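Local coordinates for nucleoside-diphosphate-sugar epimerase (Pseudomonas aeruginosa, PDB 2X4G), which probably binds a nicotinamide dinucleotide through a Rossmann fold and acts on nucleotide-linked sugars, although its actual substrate and reaction remain uncertain, at residues K15-G20 and V41-P46; E57-V62 and A74-D79; T207-G212 and P264-M269. All coordinates share one frame; numbering follows the deposited sequence.

Contact 1: K15-G20 and V41-P46; sequences KYAVLG and VLIHRP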
loop_
_atom_site.group_PDB
_atom_site.type_symbol
_atom_site.label_atom_id
_atom_site.label_comp_id
_atom_site.label_asym_id
_atom_site.label_seq_id
_atom_site.Cartn_x
_atom_site.Cartn_y
_atom_site.Cartn_z
ATOM N N LYS A 15 29.306 -25.942 21.709
ATOM C CA LYS A 15 27.845 -25.920 21.549
ATOM C C LYS A 15 27.420 -24.532 21.054
ATOM O O LYS A 15 27.675 -23.523 21.735
ATOM C CB LYS A 15 27.193 -26.218 22.902
ATOM C CG LYS A 15 25.957 -27.099 22.877
ATOM C CD LYS A 15 25.416 -27.308 24.298
ATOM C CE LYS A 15 25.128 -28.767 24.592
ATOM N NZ LYS A 15 24.340 -28.963 25.843
ATOM N N TYR A 16 26.815 -24.467 19.870
ATOM C CA TYR A 16 26.310 -23.201 19.338
ATOM C C TYR A 16 24.817 -23.298 19.089
ATOM O O TYR A 16 24.334 -24.332 18.639
ATOM C CB TYR A 16 27.010 -22.796 18.039
ATOM C CG TYR A 16 28.507 -22.526 18.160
ATOM C CD1 TYR A 16 29.417 -23.291 17.461
ATOM C CD2 TYR A 16 29.006 -21.493 18.947
ATOM C CE1 TYR A 16 30.765 -23.058 17.541
ATOM C CE2 TYR A 16 30.365 -21.256 19.031
ATOM C CZ TYR A 16 31.232 -22.052 18.318
ATOM O OH TYR A 16 32.585 -21.883 18.356
ATOM N N ALA A 17 24.099 -22.211 19.377
ATOM C CA ALA A 17 22.646 -22.157 19.231
ATOM C C ALA A 17 22.253 -21.239 18.094
ATOM O O ALA A 17 23.004 -20.347 17.744
ATOM C CB ALA A 17 22.000 -21.673 20.522
ATOM N N VAL A 18 21.064 -21.466 17.533
ATOM C CA VAL A 18 20.499 -20.625 16.480
ATOM C C VAL A 18 19.044 -20.322 16.803
ATOM O O VAL A 18 18.270 -21.245 17.032
ATOM C CB VAL A 18 20.498 -21.361 15.117
ATOM C CG1 VAL A 18 20.062 -20.419 14.002
ATOM C CG2 VAL A 18 21.856 -21.950 14.812
ATOM N N LEU A 19 18.668 -19.045 16.847
ATOM C CA LEU A 19 17.254 -18.656 16.879
ATOM C C LEU A 19 16.851 -18.339 15.474
ATOM O O LEU A 19 17.610 -17.688 14.758
ATOM C CB LEU A 19 17.020 -17.410 17.724
ATOM C CG LEU A 19 17.145 -17.693 19.222
ATOM C CD1 LEU A 19 18.632 -17.666 19.635
ATOM C CD2 LEU A 19 16.314 -16.744 20.056
ATOM N N GLY A 20 15.654 -18.767 15.087
ATOM C CA GLY A 20 15.140 -18.536 13.740
ATOM C C GLY A 20 15.692 -19.537 12.752
ATOM O O GLY A 20 15.851 -19.224 11.578
ATOM N N VAL A 41 22.387 -26.419 19.031
ATOM C CA VAL A 41 21.165 -26.142 19.765
ATOM C C VAL A 41 20.275 -25.236 18.906
ATOM O O VAL A 41 20.763 -24.302 18.274
ATOM C CB VAL A 41 21.458 -25.491 21.138
ATOM C CG1 VAL A 41 20.167 -25.048 21.816
ATOM C CG2 VAL A 41 22.245 -26.463 22.031
ATOM N N LEU A 42 18.983 -25.542 18.870
ATOM C CA LEU A 42 17.997 -24.731 18.167
ATOM C C LEU A 42 16.997 -24.169 19.175
ATOM O O LEU A 42 16.255 -24.924 19.820
ATOM C CB LEU A 42 17.239 -25.568 17.135
ATOM C CG LEU A 42 18.070 -26.290 16.094
ATOM C CD1 LEU A 42 17.171 -27.026 15.111
ATOM C CD2 LEU A 42 18.983 -25.293 15.394
ATOM N N ILE A 43 16.998 -22.848 19.329
ATOM C CA ILE A 43 16.037 -22.182 20.189
ATOM C C ILE A 43 14.867 -21.760 19.309
ATOM O O ILE A 43 15.040 -20.958 18.414
ATOM C CB ILE A 43 16.665 -20.969 20.900
ATOM C CG1 ILE A 43 17.859 -21.405 21.770
ATOM C CG2 ILE A 43 15.633 -20.262 21.784
ATOM C CD1 ILE A 43 18.707 -20.249 22.256
ATOM N N HIS A 44 13.686 -22.320 19.561
ATOM C CA HIS A 44 12.511 -22.059 18.732
ATOM C C HIS A 44 11.266 -21.722 19.513
ATOM O O HIS A 44 11.116 -22.098 20.683
ATOM C CB HIS A 44 12.190 -23.286 17.905
ATOM C CG HIS A 44 11.769 -24.469 18.714
ATOM N ND1 HIS A 44 10.447 -24.766 18.968
ATOM C CD2 HIS A 44 12.492 -25.451 19.294
ATOM C CE1 HIS A 44 10.372 -25.869 19.688
ATOM N NE2 HIS A 44 11.600 -26.308 19.893
ATOM N N ARG A 45 10.337 -21.040 18.861
ATOM C CA ARG A 45 9.067 -20.771 19.523
ATOM C C ARG A 45 8.174 -22.019 19.425
ATOM O O ARG A 45 8.361 -22.860 18.546
ATOM C CB ARG A 45 8.439 -19.484 19.000
ATOM C CG ARG A 45 7.965 -19.483 17.597
ATOM C CD ARG A 45 7.647 -18.032 17.187
ATOM N NE ARG A 45 8.849 -17.328 16.734
ATOM C CZ ARG A 45 8.901 -16.043 16.361
ATOM N NH1 ARG A 45 7.806 -15.272 16.404
ATOM N NH2 ARG A 45 10.063 -15.518 15.945
ATOM N N PRO A 46 7.248 -22.180 20.365
ATOM C CA PRO A 46 6.527 -23.440 20.415
ATOM C C PRO A 46 5.694 -23.709 19.167
ATOM O O PRO A 46 5.525 -24.857 18.780
ATOM C CB PRO A 46 5.637 -23.283 21.654
ATOM C CG PRO A 46 5.552 -21.844 21.885
ATOM C CD PRO A 46 6.834 -21.271 21.439
#

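Contact 2: E57-V62 and A74-D79; sequences EPECRV and ALRGLD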
loop_
_atom_site.group_PDB
_atom_site.type_symbol
_atom_site.label_atom_id
_atom_site.label_comp_id
_atom_site.label_asym_id
_atom_site.label_seq_id
_atom_site.Cartn_x
_atom_site.Cartn_y
_atom_site.Cartn_z
ATOM N N GLU A 57 19.942 -33.828 14.016
ATOM C CA GLU A 57 20.025 -34.362 15.374
ATOM C C GLU A 57 20.324 -33.249 16.341
ATOM O O GLU A 57 21.289 -33.335 17.088
ATOM C CB GLU A 57 21.085 -35.458 15.481
ATOM C CG GLU A 57 20.683 -36.749 14.742
ATOM C CD GLU A 57 21.740 -37.836 14.842
ATOM O OE1 GLU A 57 22.271 -38.034 15.950
ATOM O OE2 GLU A 57 22.036 -38.495 13.817
ATOM N N PRO A 58 19.484 -32.199 16.330
ATOM C CA PRO A 58 19.680 -31.015 17.145
ATOM C C PRO A 58 19.201 -31.239 18.538
ATOM O O PRO A 58 18.427 -32.154 18.774
ATOM C CB PRO A 58 18.757 -29.986 16.485
ATOM C CG PRO A 58 17.604 -30.794 16.011
ATOM C CD PRO A 58 18.172 -32.168 15.648
ATOM N N GLU A 59 19.649 -30.400 19.452
ATOM C CA GLU A 59 19.039 -30.309 20.773
ATOM C C GLU A 59 18.108 -29.097 20.672
ATOM O O GLU A 59 18.527 -28.044 20.222
ATOM C CB GLU A 59 20.130 -30.134 21.841
ATOM C CG GLU A 59 19.659 -29.671 23.209
ATOM C CD GLU A 59 20.801 -29.495 24.215
ATOM O OE1 GLU A 59 21.999 -29.608 23.854
ATOM O OE2 GLU A 59 20.490 -29.227 25.388
ATOM N N CYS A 60 16.843 -29.256 21.037
ATOM C CA CYS A 60 15.845 -28.202 20.868
ATOM C C CYS A 60 15.430 -27.677 22.194
ATOM O O CYS A 60 15.142 -28.447 23.107
ATOM C CB CYS A 60 14.616 -28.733 20.170
ATOM S SG CYS A 60 14.986 -29.193 18.504
ATOM N N ARG A 61 15.373 -26.355 22.285
ATOM C CA ARG A 61 14.952 -25.673 23.499
ATOM C C ARG A 61 13.826 -24.722 23.157
ATOM O O ARG A 61 13.964 -23.918 22.241
ATOM C CB ARG A 61 16.142 -24.936 24.088
ATOM C CG ARG A 61 17.331 -25.864 24.339
ATOM C CD ARG A 61 18.530 -25.123 24.891
ATOM N NE ARG A 61 19.545 -26.058 25.360
ATOM C CZ ARG A 61 20.697 -25.701 25.910
ATOM N NH1 ARG A 61 21.540 -26.637 26.305
ATOM N NH2 ARG A 61 21.003 -24.417 26.072
ATOM N N VAL A 62 12.701 -24.842 23.860
ATOM C CA VAL A 62 11.521 -24.034 23.546
ATOM C C VAL A 62 11.613 -22.690 24.258
ATOM O O VAL A 62 12.005 -22.620 25.413
ATOM C CB VAL A 62 10.203 -24.735 23.922
ATOM C CG1 VAL A 62 9.017 -23.936 23.398
ATOM C CG2 VAL A 62 10.157 -26.114 23.344
ATOM N N ALA A 74 16.981 -21.304 27.793
ATOM C CA ALA A 74 17.402 -21.821 26.496
ATOM C C ALA A 74 18.824 -21.398 26.107
ATOM O O ALA A 74 19.465 -22.067 25.303
ATOM C CB ALA A 74 16.418 -21.414 25.418
ATOM N N LEU A 75 19.310 -20.296 26.669
ATOM C CA LEU A 75 20.663 -19.814 26.395
ATOM C C LEU A 75 21.732 -20.318 27.390
ATOM O O LEU A 75 22.891 -19.884 27.345
ATOM C CB LEU A 75 20.668 -18.288 26.377
ATOM C CG LEU A 75 19.828 -17.624 25.285
ATOM C CD1 LEU A 75 19.717 -16.156 25.594
ATOM C CD2 LEU A 75 20.398 -17.838 23.875
ATOM N N ARG A 76 21.357 -21.233 28.285
ATOM C CA ARG A 76 22.308 -21.801 29.240
ATOM C C ARG A 76 23.368 -22.655 28.506
ATOM O O ARG A 76 23.052 -23.366 27.543
ATOM C CB ARG A 76 21.568 -22.653 30.286
ATOM C CG ARG A 76 21.131 -24.039 29.780
ATOM C CD ARG A 76 20.090 -24.709 30.680
ATOM N NE ARG A 76 19.664 -26.013 30.152
ATOM C CZ ARG A 76 18.671 -26.215 29.281
ATOM N NH1 ARG A 76 17.933 -25.213 28.801
ATOM N NH2 ARG A 76 18.395 -27.447 28.885
ATOM N N GLY A 77 24.614 -22.558 28.971
ATOM C CA GLY A 77 25.663 -23.516 28.638
ATOM C C GLY A 77 26.012 -23.594 27.171
ATOM O O GLY A 77 26.279 -24.681 26.644
ATOM N N LEU A 78 26.003 -22.436 26.522
ATOM C CA LEU A 78 26.352 -22.320 25.129
ATOM C C LEU A 78 27.717 -21.691 24.997
ATOM O O LEU A 78 28.105 -20.856 25.832
ATOM C CB LEU A 78 25.366 -21.416 24.416
ATOM C CG LEU A 78 23.909 -21.852 24.289
ATOM C CD1 LEU A 78 23.164 -20.730 23.574
ATOM C CD2 LEU A 78 23.747 -23.180 23.553
ATOM N N ASP A 79 28.439 -22.063 23.939
ATOM C CA ASP A 79 29.635 -21.316 23.554
ATOM C C ASP A 79 29.328 -20.187 22.553
ATOM O O ASP A 79 30.184 -19.376 22.267
ATOM C CB ASP A 79 30.684 -22.248 22.974
ATOM C CG ASP A 79 31.152 -23.286 23.962
ATOM O OD1 ASP A 79 32.167 -23.026 24.628
ATOM O OD2 ASP A 79 30.516 -24.355 24.069
#

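Contact 3: T207-G212 and P264-M269; sequences THYVAG and PQPMSM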
loop_
_atom_site.group_PDB
_atom_site.type_symbol
_atom_site.label_atom_id
_atom_site.label_comp_id
_atom_site.label_asym_id
_atom_site.label_seq_id
_atom_site.Cartn_x
_atom_site.Cartn_y
_atom_site.Cartn_z
ATOM N N THR A 207 6.854 -9.676 -14.811
ATOM C CA THR A 207 6.993 -9.395 -16.213
ATOM C C THR A 207 7.984 -8.257 -16.457
ATOM O O THR A 207 8.472 -8.099 -17.569
ATOM C CB THR A 207 5.623 -9.103 -16.836
ATOM O OG1 THR A 207 5.774 -8.989 -18.247
ATOM C CG2 THR A 207 4.988 -7.821 -16.274
ATOM N N HIS A 208 8.291 -7.474 -15.422
ATOM C CA HIS A 208 9.243 -6.357 -15.538
ATOM C C HIS A 208 10.099 -6.237 -14.274
ATOM O O HIS A 208 9.736 -6.760 -13.219
ATOM C CB HIS A 208 8.505 -5.018 -15.748
ATOM C CG HIS A 208 7.705 -4.938 -17.011
ATOM N ND1 HIS A 208 8.248 -4.542 -18.214
ATOM C CD2 HIS A 208 6.394 -5.175 -17.254
ATOM C CE1 HIS A 208 7.312 -4.560 -19.147
ATOM N NE2 HIS A 208 6.176 -4.942 -18.591
ATOM N N TYR A 209 11.216 -5.517 -14.389
ATOM C CA TYR A 209 12.108 -5.222 -13.255
ATOM C C TYR A 209 12.501 -3.751 -13.307
ATOM O O TYR A 209 12.362 -3.111 -14.352
ATOM C CB TYR A 209 13.392 -6.056 -13.344
ATOM C CG TYR A 209 14.301 -5.613 -14.475
ATOM C CD1 TYR A 209 14.111 -6.085 -15.769
ATOM C CD2 TYR A 209 15.328 -4.703 -14.258
ATOM C CE1 TYR A 209 14.939 -5.679 -16.818
ATOM C CE2 TYR A 209 16.160 -4.278 -15.311
ATOM C CZ TYR A 209 15.955 -4.773 -16.590
ATOM O OH TYR A 209 16.748 -4.366 -17.653
ATOM N N VAL A 210 13.024 -3.234 -12.197
ATOM C CA VAL A 210 13.543 -1.873 -12.128
ATOM C C VAL A 210 15.065 -1.873 -11.957
ATOM O O VAL A 210 15.597 -2.584 -11.109
ATOM C CB VAL A 210 12.893 -1.095 -10.962
ATOM C CG1 VAL A 210 13.722 0.131 -10.588
ATOM C CG2 VAL A 210 11.485 -0.674 -11.339
ATOM N N ALA A 211 15.755 -1.043 -12.741
ATOM C CA ALA A 211 17.225 -0.975 -12.716
ATOM C C ALA A 211 17.752 -0.827 -11.293
ATOM O O ALA A 211 17.164 -0.114 -10.465
ATOM C CB ALA A 211 17.737 0.178 -13.601
ATOM N N GLY A 212 18.858 -1.501 -11.006
ATOM C CA GLY A 212 19.424 -1.470 -9.659
ATOM C C GLY A 212 20.617 -2.388 -9.459
ATOM O O GLY A 212 20.788 -3.388 -10.159
ATOM N N PRO A 264 12.435 -10.578 -18.183
ATOM C CA PRO A 264 11.678 -9.403 -17.799
ATOM C C PRO A 264 12.274 -8.135 -18.375
ATOM O O PRO A 264 13.483 -7.976 -18.409
ATOM C CB PRO A 264 11.800 -9.390 -16.279
ATOM C CG PRO A 264 11.952 -10.787 -15.897
ATOM C CD PRO A 264 12.620 -11.495 -17.043
ATOM N N GLN A 265 11.400 -7.238 -18.803
ATOM C CA GLN A 265 11.809 -6.024 -19.468
ATOM C C GLN A 265 12.026 -4.907 -18.462
ATOM O O GLN A 265 11.424 -4.907 -17.391
ATOM C CB GLN A 265 10.762 -5.616 -20.515
ATOM C CG GLN A 265 10.342 -6.740 -21.497
ATOM C CD GLN A 265 11.506 -7.316 -22.344
ATOM O OE1 GLN A 265 12.693 -7.046 -22.098
ATOM N NE2 GLN A 265 11.152 -8.122 -23.350
ATOM N N PRO A 266 12.904 -3.951 -18.802
ATOM C CA PRO A 266 13.201 -2.886 -17.866
ATOM C C PRO A 266 12.020 -1.976 -17.709
ATOM O O PRO A 266 11.241 -1.800 -18.637
ATOM C CB PRO A 266 14.358 -2.115 -18.521
ATOM C CG PRO A 266 14.618 -2.757 -19.818
ATOM C CD PRO A 266 13.509 -3.703 -20.119
ATOM N N MET A 267 11.896 -1.410 -16.528
ATOM C CA MET A 267 10.859 -0.469 -16.264
ATOM C C MET A 267 11.502 0.740 -15.638
ATOM O O MET A 267 12.271 0.619 -14.689
ATOM C CB MET A 267 9.849 -1.081 -15.324
ATOM C CG MET A 267 8.559 -0.311 -15.264
ATOM S SD MET A 267 7.500 -1.018 -14.014
ATOM C CE MET A 267 8.469 -0.609 -12.560
ATOM N N SER A 268 11.180 1.899 -16.195
ATOM C CA SER A 268 11.763 3.177 -15.794
ATOM C C SER A 268 11.541 3.474 -14.313
ATOM O O SER A 268 10.575 3.015 -13.706
ATOM C CB SER A 268 11.166 4.303 -16.652
ATOM O OG SER A 268 11.543 5.573 -16.177
ATOM N N MET A 269 12.458 4.232 -13.735
ATOM C CA MET A 269 12.323 4.656 -12.358
ATOM C C MET A 269 11.209 5.684 -12.236
ATOM O O MET A 269 10.437 5.661 -11.276
ATOM C CB MET A 269 13.631 5.266 -11.863
ATOM C CG MET A 269 13.638 5.553 -10.363
ATOM S SD MET A 269 13.342 4.060 -9.414
ATOM C CE MET A 269 14.818 3.146 -9.899
#

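Contact 1: K15-G20 and V41-P46
The carbonyl oxygen of Val41 is held by two groups of the neighbouring strand: the backbone N of Val18 donates to Val41 O over 2.9 Å, and the CA-H of Ala17 leans on the same oxygen. A nearly straight bond precedes it, Val41 N to Tyr16 O at 2.9 Å with 175° at the hydrogen. A third, Ile43 N to Val18 O at 3.1 Å, carries the ladder on with its donor above the carbonyl plane. This is parallel pairing, Ala17 beside Val41 and Val18 beside Leu42.

On the face that carries Ala17, Leu19, Val41 and Ile43, Ala17 CB rests 3.9 Å from Val41 CB and also meets the far methyl of Ile43. Leu19 lies obliquely against Ile43: its CG sits 3.7 Å from Ile43 CB, and its CD1 meets Ile43 CD1. Ile43 CG2, the branch anti to its backbone N, touches Leu19 CG and CD2. At the start of the strand, the CG and CD of Lys15 brush Val41 CG2, while its ammonium reaches on to a salt bridge with Glu59. On the other face Val18 CB meets Leu42 CD2 at 4.2 Å.

Both strands belong to the first beta-alpha-beta unit of the Rossmann fold, and Gly20 opens the glycine-rich turn characteristic of dinucleotide-binding enzymes. Helix 24-35, the crossover between the strands, packs on Val18 and Leu42; Leu75 and Leu78 cover the opposite face, and strands 80-83 and 59-62 extend the sheet beyond 15-19 and 39-44 respectively.

Contact 2: E57-V62 and A74-D79
Arg61, in the middle of strand 59-62, and Ala74, at the end of helix 68-74, bring the two backbones nearest, CA to CA 5.5 Å. No backbone-to-backbone hydrogen bond joins the segments; it is the side chain of Arg61 that ties the strand to the loop between helix 68-74 and strand 80-83 of the Rossmann domain. Past Ala74 the chain leaves the helix at Leu75 and curls through Gly77, which has positive phi, and the carbonyls of Ala74 and Arg76 both come to that side chain.

Arg61 runs extended from CG to NE, its CB against the methyl of Ala74 at 3.8 Å. The terminal NH2 then bonds to two carbonyls: Arg61 NH2 to Arg76 O is 2.7 Å, the donor in the plane of that carbonyl, and Arg61 NH2 to Ala74 O is 2.9 Å, with the donor well above that carbonyl's plane. Both oxygens lie near the guanidinium plane. At another part of the rim Arg61 NH1 forms a salt bridge with Glu59 OE2 at 2.9 Å, supported by a weak bond from NE to the same oxygen. Partners in the plane therefore fix how the group is turned. Over one face lies the guanidinium of Arg76, centres 4.0 Å apart and planes at 16°, with CZ above CZ; Arg76 NH1 itself bonds to Arg73 O.

Two like charges stacked flat would ordinarily repel. Ala74 O, at the C-terminal end of a helix, may add some negative potential. Together with it, the Glu59 carboxylate, Arg76 O on Arg61 and Arg73 O on Arg76 probably offset the cost of the stack.

Contact 3: T207-G212 and P264-M269
A small two-stranded parallel sheet, separate from the main Rossmann sheet, is built where Tyr209 lies beside Pro266 and His208 beside Gln265. Gln265 N donates to Thr207 O at 3.3 Å. The carbonyl of Gln265 then receives Tyr209 N at 3.1 Å, and the ring nitrogen ND1 of His208 adds a weak, bent bond to that same oxygen. Met267 N to Tyr209 O, also bent and weak, continues the pairing.

Tyr209 takes the crowded rotamer, CG between the backbone N and the carbonyl carbon (chi1 70°), and its ring lies across Pro266. The CA of Pro266 stands over the ring face, offset toward the rim, in a CH-pi contact 3.8 Å from the centroid, while its CB lies 3.7 Å from Tyr209 CZ. Pro264 O comes to the ring edge by CE1. On the other face of the strands Val210 meets the terminal methyls of two methionines, CG2 touching Met267 CE and CG1 touching Met269 CE.

Helix 248-259 packs against Tyr209 and Pro264; Ala274, Leu275 and Leu278 of the second subunit pack on the side with His208, Val210 and Met267. The polar pairing is thus mostly between backbone atoms, while Val210 and the Tyr209 ring pack on the methionines and prolines of 264-269. Because the strand bonds flank Pro266 at Gln265 and Met267, its lack of an N-H costs this ladder nothing.

Overall arrangement
Contacts 1 and 2 are neighbours, their centres 6 Å apart, toward the edge of the Rossmann sheet formed by strand 59-62. Leu42 N to Glu59 O, 2.9 Å, probably joins the adjacent strands 39-44 and 59-62, and Lys15 O to Asp79 N, 2.8 Å, probably anchors the far end of the loop in contact 2 to the first strand of contact 1. Apolar packing of Ile43 on Leu75 and of Ala17 on Leu78 completes the join. Contact 1 runs into the glycine-rich turn where family members bind the dinucleotide. Contact 3 lies across the chain's centre, about 39 Å from contact 1 and 45 Å from contact 2, centre to centre, where the second subunit packs.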